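Local atomic coordinates of triphenylmethane reductase (Citrobacter sp., PDB entry 2JL1), a protein that probably reduces triphenylmethane dyes with NADPH as the electron donor, binding the dinucleotide on a Rossmann-type domain of the NmrA-like family. Residues A210-L213 with S214-G218; K92-D96 with A97-H101; N233-N237 with A238-E242; E111-I115 with P116-V120; D265-Q268 with K269-S273. All blocks are in the same frame, centred on the assembly; numbering follows the deposited sequence.

Contact 1 of 5, residues A210-L213 with S214-G218; sequences AQIL and SEVSG
Q211 turns its CG anti to its own backbone N (chi1 169°) and then bends at chi2, which swings its amide along the helix flank to E215, one turn on, whose extended chain rises to meet it. The pair is an i, i+4 contact in the last two turns of helix 206-217. Q211 NE2 gives an almost straight hydrogen bond of 2.6 Å to E215 OE2, reaching it on the anti side and somewhat out of the carboxylate plane, while the amide and carboxylate planes stand 69° apart. Glutamine suits this exposed flank because its N-H can join a carboxylate that already forms a salt bridge, through OE1, with K278. Two serines fold back on the backbone. S214 OG donates to A210 O at 2.7 Å, on the opposite face of that carbonyl from S214 N, and is also hydrogen-bonded to V221 N. I212 packs on helix 277-285 and touches V216 through its CG2, 4.3 Å from V216 CG2; L213 faces helix 153-158 and I161 of strand 160-163. G218 takes the positive phi at which the helix stops, its N still bonded to S214 O. In the last helical residue, S217, OG sits between the backbone N and the carbonyl carbon (chi1 77°); it donates to L213 O at 2.7 Å, while S217 N reaches the other face of the same oxygen at 3.0 Å.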
loop_
_atom_site.group_PDB
_atom_site.type_symbol
_atom_site.label_atom_id
_atom_site.label_comp_id
_atom_site.label_asym_id
_atom_site.label_seq_id
_atom_site.Cartn_x
_atom_site.Cartn_y
_atom_site.Cartn_z
ATOM N N ALA A 210 -32.920 15.240 9.027
ATOM C CA ALA A 210 -33.806 15.758 10.092
ATOM C C ALA A 210 -35.240 15.929 9.574
ATOM O O ALA A 210 -36.227 15.688 10.312
ATOM C CB ALA A 210 -33.265 17.070 10.664
ATOM N N GLN A 211 -35.361 16.318 8.307
ATOM C CA GLN A 211 -36.677 16.553 7.684
ATOM C C GLN A 211 -37.357 15.226 7.473
ATOM O O GLN A 211 -38.531 15.093 7.776
ATOM C CB GLN A 211 -36.570 17.349 6.353
ATOM C CG GLN A 211 -37.879 17.397 5.511
ATOM C CD GLN A 211 -38.994 18.253 6.117
ATOM O OE1 GLN A 211 -38.735 19.219 6.846
ATOM N NE2 GLN A 211 -40.251 17.896 5.816
ATOM N N ILE A 212 -36.614 14.233 6.996
ATOM C CA ILE A 212 -37.137 12.877 6.869
ATOM C C ILE A 212 -37.530 12.276 8.222
ATOM O O ILE A 212 -38.602 11.682 8.335
ATOM C CB ILE A 212 -36.137 11.941 6.120
ATOM C CG1 ILE A 212 -36.062 12.311 4.627
ATOM C CG2 ILE A 212 -36.532 10.500 6.263
ATOM C CD1 ILE A 212 -34.815 11.748 3.935
ATOM N N LEU A 213 -36.678 12.413 9.244
ATOM C CA LEU A 213 -37.024 11.944 10.603
ATOM C C LEU A 213 -38.291 12.631 11.146
ATOM O O LEU A 213 -39.136 11.986 11.803
ATOM C CB LEU A 213 -35.856 12.188 11.555
ATOM C CG LEU A 213 -35.705 11.511 12.924
ATOM C CD1 LEU A 213 -36.061 10.028 12.895
ATOM C CD2 LEU A 213 -34.264 11.736 13.417
ATOM N N SER A 214 -38.397 13.939 10.917
ATOM C CA SER A 214 -39.613 14.700 11.220
ATOM C C SER A 214 -40.865 14.128 10.535
ATOM O O SER A 214 -41.897 13.923 11.185
ATOM C CB SER A 214 -39.422 16.159 10.793
ATOM O OG SER A 214 -38.394 16.767 11.554
ATOM N N GLU A 215 -40.760 13.850 9.231
ATOM C CA GLU A 215 -41.863 13.283 8.444
ATOM C C GLU A 215 -42.308 11.922 8.951
ATOM O O GLU A 215 -43.489 11.720 9.164
ATOM C CB GLU A 215 -41.508 13.182 6.951
ATOM C CG GLU A 215 -41.611 14.503 6.213
ATOM C CD GLU A 215 -40.743 14.575 4.963
ATOM O OE1 GLU A 215 -40.249 13.522 4.487
ATOM O OE2 GLU A 215 -40.556 15.701 4.442
ATOM N N VAL A 216 -41.351 11.015 9.154
ATOM C CA VAL A 216 -41.608 9.639 9.600
ATOM C C VAL A 216 -42.186 9.583 11.021
ATOM O O VAL A 216 -43.112 8.808 11.300
ATOM C CB VAL A 216 -40.314 8.778 9.520
ATOM C CG1 VAL A 216 -40.498 7.417 10.165
ATOM C CG2 VAL A 216 -39.898 8.566 8.065
ATOM N N SER A 217 -41.635 10.400 11.911
ATOM C CA SER A 217 -41.933 10.299 13.339
ATOM C C SER A 217 -43.065 11.219 13.783
ATOM O O SER A 217 -43.659 11.005 14.854
ATOM C CB SER A 217 -40.684 10.628 14.149
ATOM O OG SER A 217 -40.480 12.035 14.170
ATOM N N GLY A 218 -43.350 12.241 12.979
ATOM C CA GLY A 218 -44.371 13.240 13.313
ATOM C C GLY A 218 -43.858 14.291 14.279
ATOM O O GLY A 218 -44.540 15.273 14.570
#

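Contact 2 of 5, residues K92-D96 with A97-H101; sequences KAARD and AGVKH
A97 N bonds to A93 O at 2.8 Å, the last regular turn of helix 80-96, and the next two amides are used up in closing the helix. G98 N turns back to R95 O at 3.0 Å, approaching from above the carbonyl plane, and V99 N reaches A94 O at 3.2 Å, so the carbonyls of A94 and R95, which the end of the helix would otherwise leave without partners, are satisfied as well as that of A93. The positive phi of G98 makes this reversal possible, and glycine adopts it readily. V99 then lays CG2 4.1 Å from A94 CB, and both side chains rest on L70 of strand 69-72; a branched apolar residue suits this buried place.

On the outer flank D96 holds its carboxylate beside its backbone N (chi1 -66°), between two cations. K92 NZ takes the syn side of D96 OD2 at 2.7 Å. R95 comes side-on, with NE and NH2 each 2.8 Å from D96 OD1 and the oxygen close to the guanidinium plane. The remaining nitrogen, NH1, makes a salt bridge with D79 of the second subunit, so the network continues into the dimer interface. Past the turn, K100 NZ bonds to G98 O at 2.9 Å, in the carbonyl plane. The whole is a Schellman motif, here the helix-to-strand turn that delivers the chain from helix 80-96 into strand 101-107 of the Rossmann-type sheet.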
loop_
_atom_site.group_PDB
_atom_site.type_symbol
_atom_site.label_atom_id
_atom_site.label_comp_id
_atom_site.label_asym_id
_atom_site.label_seq_id
_atom_site.Cartn_x
_atom_site.Cartn_y
_atom_site.Cartn_z
ATOM N N LYS A 92 -0.825 -12.375 1.853
ATOM C CA LYS A 92 0.227 -13.398 1.654
ATOM C C LYS A 92 -0.337 -14.804 1.811
ATOM O O LYS A 92 -0.010 -15.692 1.024
ATOM C CB LYS A 92 1.405 -13.226 2.602
ATOM C CG LYS A 92 2.628 -14.049 2.166
ATOM C CD LYS A 92 3.692 -14.054 3.207
ATOM C CE LYS A 92 4.860 -14.931 2.760
ATOM N NZ LYS A 92 4.521 -16.349 3.032
ATOM N N ALA A 93 -1.181 -15.001 2.827
ATOM C CA ALA A 93 -1.861 -16.289 3.038
ATOM C C ALA A 93 -2.703 -16.685 1.817
ATOM O O ALA A 93 -2.626 -17.835 1.332
ATOM C CB ALA A 93 -2.704 -16.257 4.291
ATOM N N ALA A 94 -3.452 -15.722 1.287
ATOM C CA ALA A 94 -4.239 -15.926 0.072
ATOM C C ALA A 94 -3.347 -16.313 -1.111
ATOM O O ALA A 94 -3.641 -17.277 -1.826
ATOM C CB ALA A 94 -5.092 -14.672 -0.241
ATOM N N ARG A 95 -2.251 -15.577 -1.315
ATOM C CA ARG A 95 -1.305 -15.909 -2.380
ATOM C C ARG A 95 -0.791 -17.361 -2.185
ATOM O O ARG A 95 -0.865 -18.179 -3.119
ATOM C CB ARG A 95 -0.141 -14.911 -2.412
ATOM C CG ARG A 95 0.775 -14.969 -3.658
ATOM C CD ARG A 95 1.752 -16.164 -3.634
ATOM N NE ARG A 95 2.556 -16.213 -2.415
ATOM C CZ ARG A 95 3.714 -15.592 -2.256
ATOM N NH1 ARG A 95 4.234 -14.867 -3.246
ATOM N NH2 ARG A 95 4.358 -15.698 -1.106
ATOM N N ASP A 96 -0.287 -17.656 -0.986
ATOM C CA ASP A 96 0.313 -18.977 -0.675
ATOM C C ASP A 96 -0.675 -20.123 -0.831
ATOM O O ASP A 96 -0.289 -21.221 -1.199
ATOM C CB ASP A 96 0.866 -19.016 0.755
ATOM C CG ASP A 96 2.053 -18.081 0.963
ATOM O OD1 ASP A 96 2.624 -17.606 -0.041
ATOM O OD2 ASP A 96 2.408 -17.828 2.141
ATOM N N ALA A 97 -1.948 -19.869 -0.528
ATOM C CA ALA A 97 -2.992 -20.885 -0.668
ATOM C C ALA A 97 -3.469 -21.084 -2.119
ATOM O O ALA A 97 -4.266 -21.974 -2.384
ATOM C CB ALA A 97 -4.167 -20.551 0.234
ATOM N N GLY A 98 -3.004 -20.252 -3.050
ATOM C CA GLY A 98 -3.423 -20.382 -4.440
ATOM C C GLY A 98 -4.878 -19.998 -4.694
ATOM O O GLY A 98 -5.541 -20.563 -5.581
ATOM N N VAL A 99 -5.374 -19.046 -3.904
ATOM C CA VAL A 99 -6.719 -18.475 -4.084
ATOM C C VAL A 99 -6.821 -17.966 -5.528
ATOM O O VAL A 99 -5.910 -17.299 -6.013
ATOM C CB VAL A 99 -7.001 -17.369 -3.023
ATOM C CG1 VAL A 99 -8.235 -16.566 -3.354
ATOM C CG2 VAL A 99 -7.160 -17.988 -1.628
ATOM N N LYS A 100 -7.894 -18.335 -6.221
ATOM C CA LYS A 100 -8.051 -18.019 -7.637
ATOM C C LYS A 100 -8.662 -16.636 -7.926
ATOM O O LYS A 100 -8.432 -16.072 -8.997
ATOM C CB LYS A 100 -8.877 -19.112 -8.326
ATOM C CG LYS A 100 -8.198 -20.493 -8.340
ATOM C CD LYS A 100 -6.973 -20.514 -9.258
ATOM C CE LYS A 100 -6.291 -21.874 -9.260
ATOM N NZ LYS A 100 -5.575 -22.185 -7.974
ATOM N N HIS A 101 -9.436 -16.096 -6.984
ATOM C CA HIS A 101 -10.065 -14.770 -7.144
ATOM C C HIS A 101 -10.151 -14.096 -5.786
ATOM O O HIS A 101 -10.599 -14.711 -4.834
ATOM C CB HIS A 101 -11.490 -14.871 -7.750
ATOM C CG HIS A 101 -11.573 -15.747 -8.963
ATOM N ND1 HIS A 101 -11.397 -15.267 -10.243
ATOM C CD2 HIS A 101 -11.793 -17.079 -9.086
ATOM C CE1 HIS A 101 -11.506 -16.266 -11.103
ATOM N NE2 HIS A 101 -11.743 -17.376 -10.427
#

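Contact 3 of 5, residues N233-N237 with A238-E242; sequences NFLVN and AGVPE
L235 O receives two backbone N-H groups from opposite faces of its plane, A238 N at 2.9 Å and V240 N also at 2.9 Å, while G239 N bonds to V236 O at 2.9 Å from above that carbonyl. G239, with positive phi, makes the reversal; at its backbone angles a CB would be pressed against the carbonyl oxygen of the preceding residue, which calls for glycine. The turn brings V240 back beside L235, their CB atoms 4.0 Å apart, and this apolar pair leans on T245 of helix 242-256. V236 is also drawn in: its CA-H points nearly straight at V240 O, with CA and O 3.3 Å apart. Its CG2, lying beside the backbone N (chi1 -179° for CG1), meets E242 CG at 3.6 Å, so the glutamate contributes the aliphatic part of its chain. A beta-branched valine suits this spot because one methyl can lie against that chain at the surface. P241, which has no N-H to place, stands at the N-cap of the next helix. The arrangement is a Schellman motif at the C-terminal end of helix 228-237, with G239 as its C-prime residue, serving as the tight link between that helix and helix 242-256.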
loop_
_atom_site.group_PDB
_atom_site.type_symbol
_atom_site.label_atom_id
_atom_site.label_comp_id
_atom_site.label_asym_id
_atom_site.label_seq_id
_atom_site.Cartn_x
_atom_site.Cartn_y
_atom_site.Cartn_z
ATOM N N ASN A 233 -17.822 17.037 22.900
ATOM C CA ASN A 233 -18.403 17.246 24.229
ATOM C C ASN A 233 -19.880 16.865 24.364
ATOM O O ASN A 233 -20.310 16.363 25.418
ATOM C CB ASN A 233 -18.245 18.709 24.655
ATOM C CG ASN A 233 -16.792 19.155 24.733
ATOM O OD1 ASN A 233 -15.860 18.352 24.591
ATOM N ND2 ASN A 233 -16.594 20.443 24.973
ATOM N N PHE A 234 -20.659 17.128 23.322
ATOM C CA PHE A 234 -22.073 16.762 23.302
ATOM C C PHE A 234 -22.218 15.239 23.421
ATOM O O PHE A 234 -23.056 14.741 24.175
ATOM C CB PHE A 234 -22.765 17.289 22.024
ATOM C CG PHE A 234 -24.103 16.647 21.748
ATOM C CD1 PHE A 234 -25.246 17.075 22.425
ATOM C CD2 PHE A 234 -24.210 15.596 20.838
ATOM C CE1 PHE A 234 -26.478 16.475 22.187
ATOM C CE2 PHE A 234 -25.441 14.990 20.587
ATOM C CZ PHE A 234 -26.579 15.428 21.264
ATOM N N LEU A 235 -21.375 14.514 22.697
ATOM C CA LEU A 235 -21.449 13.069 22.635
ATOM C C LEU A 235 -20.990 12.423 23.942
ATOM O O LEU A 235 -21.638 11.486 24.426
ATOM C CB LEU A 235 -20.637 12.535 21.456
ATOM C CG LEU A 235 -21.100 12.858 20.019
ATOM C CD1 LEU A 235 -20.101 12.312 19.003
ATOM C CD2 LEU A 235 -22.522 12.328 19.734
ATOM N N VAL A 236 -19.887 12.915 24.509
ATOM C CA VAL A 236 -19.400 12.405 25.802
ATOM C C VAL A 236 -20.473 12.621 26.858
ATOM O O VAL A 236 -20.812 11.695 27.599
ATOM C CB VAL A 236 -18.025 12.985 26.222
ATOM C CG1 VAL A 236 -17.558 12.393 27.562
ATOM C CG2 VAL A 236 -16.977 12.681 25.173
ATOM N N ASN A 237 -21.047 13.820 26.895
ATOM C CA ASN A 237 -22.166 14.097 27.789
ATOM C C ASN A 237 -23.384 13.187 27.594
ATOM O O ASN A 237 -24.223 13.066 28.493
ATOM C CB ASN A 237 -22.578 15.560 27.695
ATOM C CG ASN A 237 -21.779 16.446 28.621
ATOM O OD1 ASN A 237 -22.145 17.600 28.844
ATOM N ND2 ASN A 237 -20.684 15.912 29.187
ATOM N N ALA A 238 -23.477 12.546 26.431
ATOM C CA ALA A 238 -24.602 11.669 26.137
ATOM C C ALA A 238 -24.179 10.201 26.284
ATOM O O ALA A 238 -24.908 9.288 25.896
ATOM C CB ALA A 238 -25.181 11.967 24.747
ATOM N N GLY A 239 -23.004 9.986 26.870
ATOM C CA GLY A 239 -22.563 8.651 27.244
ATOM C C GLY A 239 -21.828 7.926 26.145
ATOM O O GLY A 239 -21.764 6.696 26.145
ATOM N N VAL A 240 -21.286 8.683 25.194
ATOM C CA VAL A 240 -20.369 8.109 24.208
ATOM C C VAL A 240 -18.940 8.247 24.732
ATOM O O VAL A 240 -18.485 9.366 24.998
ATOM C CB VAL A 240 -20.505 8.761 22.801
ATOM C CG1 VAL A 240 -19.660 8.002 21.779
ATOM C CG2 VAL A 240 -21.974 8.805 22.362
ATOM N N PRO A 241 -18.241 7.110 24.923
ATOM C CA PRO A 241 -16.854 7.126 25.399
ATOM C C PRO A 241 -15.909 7.917 24.486
ATOM O O PRO A 241 -15.966 7.775 23.250
ATOM C CB PRO A 241 -16.463 5.636 25.431
ATOM C CG PRO A 241 -17.461 4.942 24.591
ATOM C CD PRO A 241 -18.732 5.733 24.744
ATOM N N GLU A 242 -15.027 8.698 25.120
ATOM C CA GLU A 242 -14.167 9.701 24.472
ATOM C C GLU A 242 -13.462 9.315 23.164
ATOM O O GLU A 242 -13.356 10.167 22.273
ATOM C CB GLU A 242 -13.175 10.325 25.467
ATOM C CG GLU A 242 -13.767 11.513 26.250
ATOM C CD GLU A 242 -13.218 11.676 27.676
ATOM O OE1 GLU A 242 -12.582 10.727 28.206
ATOM O OE2 GLU A 242 -13.443 12.760 28.273
#

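Contact 4 of 5, residues E111-I115 with P116-V120; sequences EESII and PLAHV
S113 presses its CB against A118 CB, 3.4 Å away and tighter than usual for two carbons, in the loop that leads from strand 101-107 into helix 117-130. The same residue makes an ST turn: its OG, placed anti to the backbone N (chi1 176°), accepts a nearly straight hydrogen bond from I115 N at 3.2 Å. A serine suits the site because its short side chain can fold back on the backbone while lying close to a small alanine. OG is also hydrogen-bonded to E259 OE2, and the other oxygen of that carboxylate holds I114 N, so one glutamate pins two consecutive residues of the loop.

I115 carries most of the contact. Its CG1 stands between the backbone N and the carbonyl carbon (chi1 68°), and its chain lies side by side with L117, CD1 meeting L117 CB at 3.9 Å. I115 CB also rests 3.6 Å from P116 CD. Proline suits the start of the turn, since its fixed phi is helical and no N-H needs a partner there. Y107 of strand 101-107 packs on S113, I115 and A118, while L117 comes within about 5 Å of the bound NADP at its nearest atoms and touches L83 of helix 80-96. H119 and V120 meet T130 of the second subunit. The first turn is closed by I115 O, which accepts A118 N at 3.1 Å from well above the carbonyl plane, with A118 CB 3.4 Å from that same oxygen.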
loop_
_atom_site.group_PDB
_atom_site.type_symbol
_atom_site.label_atom_id
_atom_site.label_comp_id
_atom_site.label_asym_id
_atom_site.label_seq_id
_atom_site.Cartn_x
_atom_site.Cartn_y
_atom_site.Cartn_z
ATOM N N GLU A 111 -8.238 7.665 -2.983
ATOM C CA GLU A 111 -7.139 8.565 -3.384
ATOM C C GLU A 111 -7.409 10.038 -3.039
ATOM O O GLU A 111 -6.474 10.822 -2.856
ATOM C CB GLU A 111 -6.887 8.466 -4.876
ATOM C CG GLU A 111 -6.342 7.131 -5.327
ATOM C CD GLU A 111 -7.437 6.143 -5.730
ATOM O OE1 GLU A 111 -8.644 6.385 -5.469
ATOM O OE2 GLU A 111 -7.069 5.114 -6.324
ATOM N N GLU A 112 -8.686 10.399 -2.947
ATOM C CA GLU A 112 -9.088 11.784 -2.661
ATOM C C GLU A 112 -9.470 11.999 -1.212
ATOM O O GLU A 112 -9.849 13.119 -0.811
ATOM C CB GLU A 112 -10.256 12.184 -3.567
ATOM C CG GLU A 112 -9.799 12.428 -4.989
ATOM C CD GLU A 112 -9.730 11.165 -5.820
ATOM O OE1 GLU A 112 -10.572 10.254 -5.622
ATOM O OE2 GLU A 112 -8.851 11.090 -6.699
ATOM N N SER A 113 -9.385 10.928 -0.438
ATOM C CA SER A 113 -9.859 10.948 0.927
ATOM C C SER A 113 -8.938 11.722 1.863
ATOM O O SER A 113 -7.739 11.793 1.644
ATOM C CB SER A 113 -10.056 9.525 1.431
ATOM O OG SER A 113 -10.432 9.544 2.795
ATOM N N ILE A 114 -9.532 12.307 2.900
ATOM C CA ILE A 114 -8.803 13.015 3.916
ATOM C C ILE A 114 -8.858 12.321 5.282
ATOM O O ILE A 114 -8.437 12.899 6.277
ATOM C CB ILE A 114 -9.280 14.517 4.024
ATOM C CG1 ILE A 114 -10.664 14.622 4.698
ATOM C CG2 ILE A 114 -9.246 15.216 2.647
ATOM C CD1 ILE A 114 -11.149 16.080 4.933
ATOM N N ILE A 115 -9.394 11.102 5.355
ATOM C CA ILE A 115 -9.315 10.328 6.596
ATOM C C ILE A 115 -8.194 9.250 6.526
ATOM O O ILE A 115 -7.979 8.649 5.462
ATOM C CB ILE A 115 -10.653 9.707 6.966
ATOM C CG1 ILE A 115 -11.034 8.623 5.977
ATOM C CG2 ILE A 115 -11.758 10.803 7.022
ATOM C CD1 ILE A 115 -11.625 7.396 6.628
ATOM N N PRO A 116 -7.446 9.044 7.640
ATOM C CA PRO A 116 -6.289 8.131 7.660
ATOM C C PRO A 116 -6.551 6.696 7.162
ATOM O O PRO A 116 -5.701 6.129 6.478
ATOM C CB PRO A 116 -5.866 8.152 9.136
ATOM C CG PRO A 116 -6.250 9.521 9.598
ATOM C CD PRO A 116 -7.598 9.735 8.943
ATOM N N LEU A 117 -7.726 6.145 7.466
ATOM C CA LEU A 117 -8.088 4.785 7.047
ATOM C C LEU A 117 -8.019 4.570 5.520
ATOM O O LEU A 117 -7.784 3.450 5.074
ATOM C CB LEU A 117 -9.459 4.361 7.627
ATOM C CG LEU A 117 -9.791 2.881 7.350
ATOM C CD1 LEU A 117 -8.883 1.918 8.139
ATOM C CD2 LEU A 117 -11.259 2.560 7.582
ATOM N N ALA A 118 -8.176 5.632 4.722
ATOM C CA ALA A 118 -8.052 5.510 3.258
ATOM C C ALA A 118 -6.674 4.953 2.885
ATOM O O ALA A 118 -6.530 4.235 1.916
ATOM C CB ALA A 118 -8.232 6.857 2.597
ATOM N N HIS A 119 -5.658 5.336 3.662
ATOM C CA HIS A 119 -4.297 4.893 3.391
ATOM C C HIS A 119 -4.144 3.381 3.548
ATOM O O HIS A 119 -3.386 2.744 2.795
ATOM C CB HIS A 119 -3.302 5.689 4.234
ATOM C CG HIS A 119 -3.212 7.121 3.816
ATOM N ND1 HIS A 119 -2.896 8.144 4.683
ATOM C CD2 HIS A 119 -3.465 7.699 2.624
ATOM C CE1 HIS A 119 -2.899 9.286 4.021
ATOM N NE2 HIS A 119 -3.259 9.044 2.773
ATOM N N VAL A 120 -4.843 2.825 4.537
ATOM C CA VAL A 120 -4.825 1.388 4.794
ATOM C C VAL A 120 -5.419 0.657 3.596
ATOM O O VAL A 120 -4.896 -0.373 3.166
ATOM C CB VAL A 120 -5.692 1.013 6.020
ATOM C CG1 VAL A 120 -5.801 -0.523 6.144
ATOM C CG2 VAL A 120 -5.108 1.592 7.320
#

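Contact 5 of 5, residues D265-Q268 with K269-S273; sequences DDLQ and KLIGS
K269 N reaches D265 O at 2.9 Å, and the two i to i+4 bonds that follow, L270 N to D266 O at 3.1 Å and I271 N to L267 O at 3.0 Å, complete the short helix 266-271. The donors K269 N and I271 N lie almost in line with the carbonyls they meet. At the far end G272 N makes a weak bond to Q268 O, and G272 leaves the helix with positive phi, a conformation that favours glycine.

On the solvent side K269 stretches back across D265. Its CG lies beside its own backbone N (chi1 -71°) and passes 3.2 Å from D265 O, but the charges do not meet directly: NZ and OD2 stay 4.1 Å apart. One water joins them, donating to D265 OD2 at 2.8 Å and accepting from K269 NZ at a short 2.5 Å. A long, flexible lysine suits this exposed edge of the helix, while D265 is held through OD1 by N201. D266 likewise has its OD2 fixed by N197 N.

The inner side is apolar. L267 sends CG anti to its backbone N (chi1 176°) and crosses I271 obliquely, with L267 CD1 3.7 Å from I271 CD1. Branched apolar side chains suit this inward face, where the buried L267 packs on A181 of helix 175-186 and L198 of strand 194-198. L270 touches T184 and V185 of that helix and Y196 of the same strand, so helix 266-271 is seated against helix 175-186 and the outermost strand 194-198 of the sheet.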
loop_
_atom_site.group_PDB
_atom_site.type_symbol
_atom_site.label_atom_id
_atom_site.label_comp_id
_atom_site.label_asym_id
_atom_site.label_seq_id
_atom_site.Cartn_x
_atom_site.Cartn_y
_atom_site.Cartn_z
ATOM N N ASP A 265 -22.342 5.650 -10.486
ATOM C CA ASP A 265 -23.448 4.741 -10.823
ATOM C C ASP A 265 -23.084 3.250 -10.669
ATOM O O ASP A 265 -23.930 2.393 -10.920
ATOM C CB ASP A 265 -23.926 4.976 -12.260
ATOM C CG ASP A 265 -24.523 6.355 -12.463
ATOM O OD1 ASP A 265 -24.959 6.988 -11.459
ATOM O OD2 ASP A 265 -24.559 6.797 -13.630
ATOM N N ASP A 266 -21.866 2.954 -10.216
ATOM C CA ASP A 266 -21.387 1.553 -10.145
ATOM C C ASP A 266 -22.308 0.683 -9.314
ATOM O O ASP A 266 -22.642 -0.424 -9.745
ATOM C CB ASP A 266 -19.978 1.434 -9.564
ATOM C CG ASP A 266 -18.914 2.029 -10.458
ATOM O OD1 ASP A 266 -19.198 2.375 -11.620
ATOM O OD2 ASP A 266 -17.776 2.156 -9.989
ATOM N N LEU A 267 -22.708 1.164 -8.130
ATOM C CA LEU A 267 -23.530 0.334 -7.244
ATOM C C LEU A 267 -24.904 0.078 -7.855
ATOM O O LEU A 267 -25.346 -1.070 -7.960
ATOM C CB LEU A 267 -23.664 0.914 -5.838
ATOM C CG LEU A 267 -24.590 0.157 -4.865
ATOM C CD1 LEU A 267 -24.094 -1.296 -4.545
ATOM C CD2 LEU A 267 -24.699 0.930 -3.589
ATOM N N GLN A 268 -25.571 1.149 -8.266
ATOM C CA GLN A 268 -26.874 1.018 -8.899
ATOM C C GLN A 268 -26.848 0.094 -10.131
ATOM O O GLN A 268 -27.784 -0.675 -10.352
ATOM C CB GLN A 268 -27.408 2.401 -9.246
ATOM C CG GLN A 268 -28.806 2.391 -9.814
ATOM C CD GLN A 268 -28.980 3.515 -10.774
ATOM O OE1 GLN A 268 -28.545 3.431 -11.925
ATOM N NE2 GLN A 268 -29.577 4.599 -10.312
ATOM N N LYS A 269 -25.787 0.173 -10.931
ATOM C CA LYS A 269 -25.631 -0.725 -12.084
ATOM C C LYS A 269 -25.487 -2.197 -11.691
ATOM O O LYS A 269 -26.020 -3.075 -12.359
ATOM C CB LYS A 269 -24.471 -0.270 -12.973
ATOM C CG LYS A 269 -24.823 1.004 -13.719
ATOM C CD LYS A 269 -23.692 1.527 -14.585
ATOM C CE LYS A 269 -24.294 2.474 -15.611
ATOM N NZ LYS A 269 -23.369 3.592 -15.934
ATOM N N LEU A 270 -24.799 -2.452 -10.592
ATOM C CA LEU A 270 -24.567 -3.805 -10.091
ATOM C C LEU A 270 -25.800 -4.459 -9.448
ATOM O O LEU A 270 -26.064 -5.663 -9.665
ATOM C CB LEU A 270 -23.440 -3.758 -9.060
ATOM C CG LEU A 270 -22.232 -4.708 -9.049
ATOM C CD1 LEU A 270 -22.571 -6.133 -9.432
ATOM C CD2 LEU A 270 -21.147 -4.178 -9.952
ATOM N N ILE A 271 -26.536 -3.695 -8.640
ATOM C CA ILE A 271 -27.623 -4.261 -7.828
ATOM C C ILE A 271 -29.050 -3.763 -8.149
ATOM O O ILE A 271 -30.010 -4.253 -7.552
ATOM C CB ILE A 271 -27.343 -4.130 -6.297
ATOM C CG1 ILE A 271 -27.459 -2.669 -5.833
ATOM C CG2 ILE A 271 -25.979 -4.754 -5.935
ATOM C CD1 ILE A 271 -27.592 -2.518 -4.329
ATOM N N GLY A 272 -29.181 -2.837 -9.106
ATOM C CA GLY A 272 -30.471 -2.193 -9.415
ATOM C C GLY A 272 -30.787 -1.043 -8.468
ATOM O O GLY A 272 -29.883 -0.467 -7.878
ATOM N N SER A 273 -32.071 -0.712 -8.316
ATOM C CA SER A 273 -32.525 0.436 -7.513
ATOM C C SER A 273 -31.994 0.406 -6.090
ATOM O O SER A 273 -31.947 -0.660 -5.473
ATOM C CB SER A 273 -34.054 0.489 -7.440
ATOM O OG SER A 273 -34.618 0.787 -8.698
HETATM O O HOH W 1 -23.831 5.980 -16.257
#

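From the N terminus the order is contact 2, contact 4, contact 1, contact 3 and contact 5. Each joins consecutive residues, so each shapes one helix or its end and no long loop is enclosed; the five follow in series, none nesting or crossing. Contact 2 turns helix 80-96 into strand 101-107, and contact 4 starts helix 117-130 on the way out of that strand; both touch the second subunit. Contact 1 ends helix 206-217, its centre 48 Å from that of contact 2 and on the opposite side of the chain's centre. Contact 3 joins helices 228-237 and 242-256, and contact 5 sets helix 266-271 against edge strand 194-198.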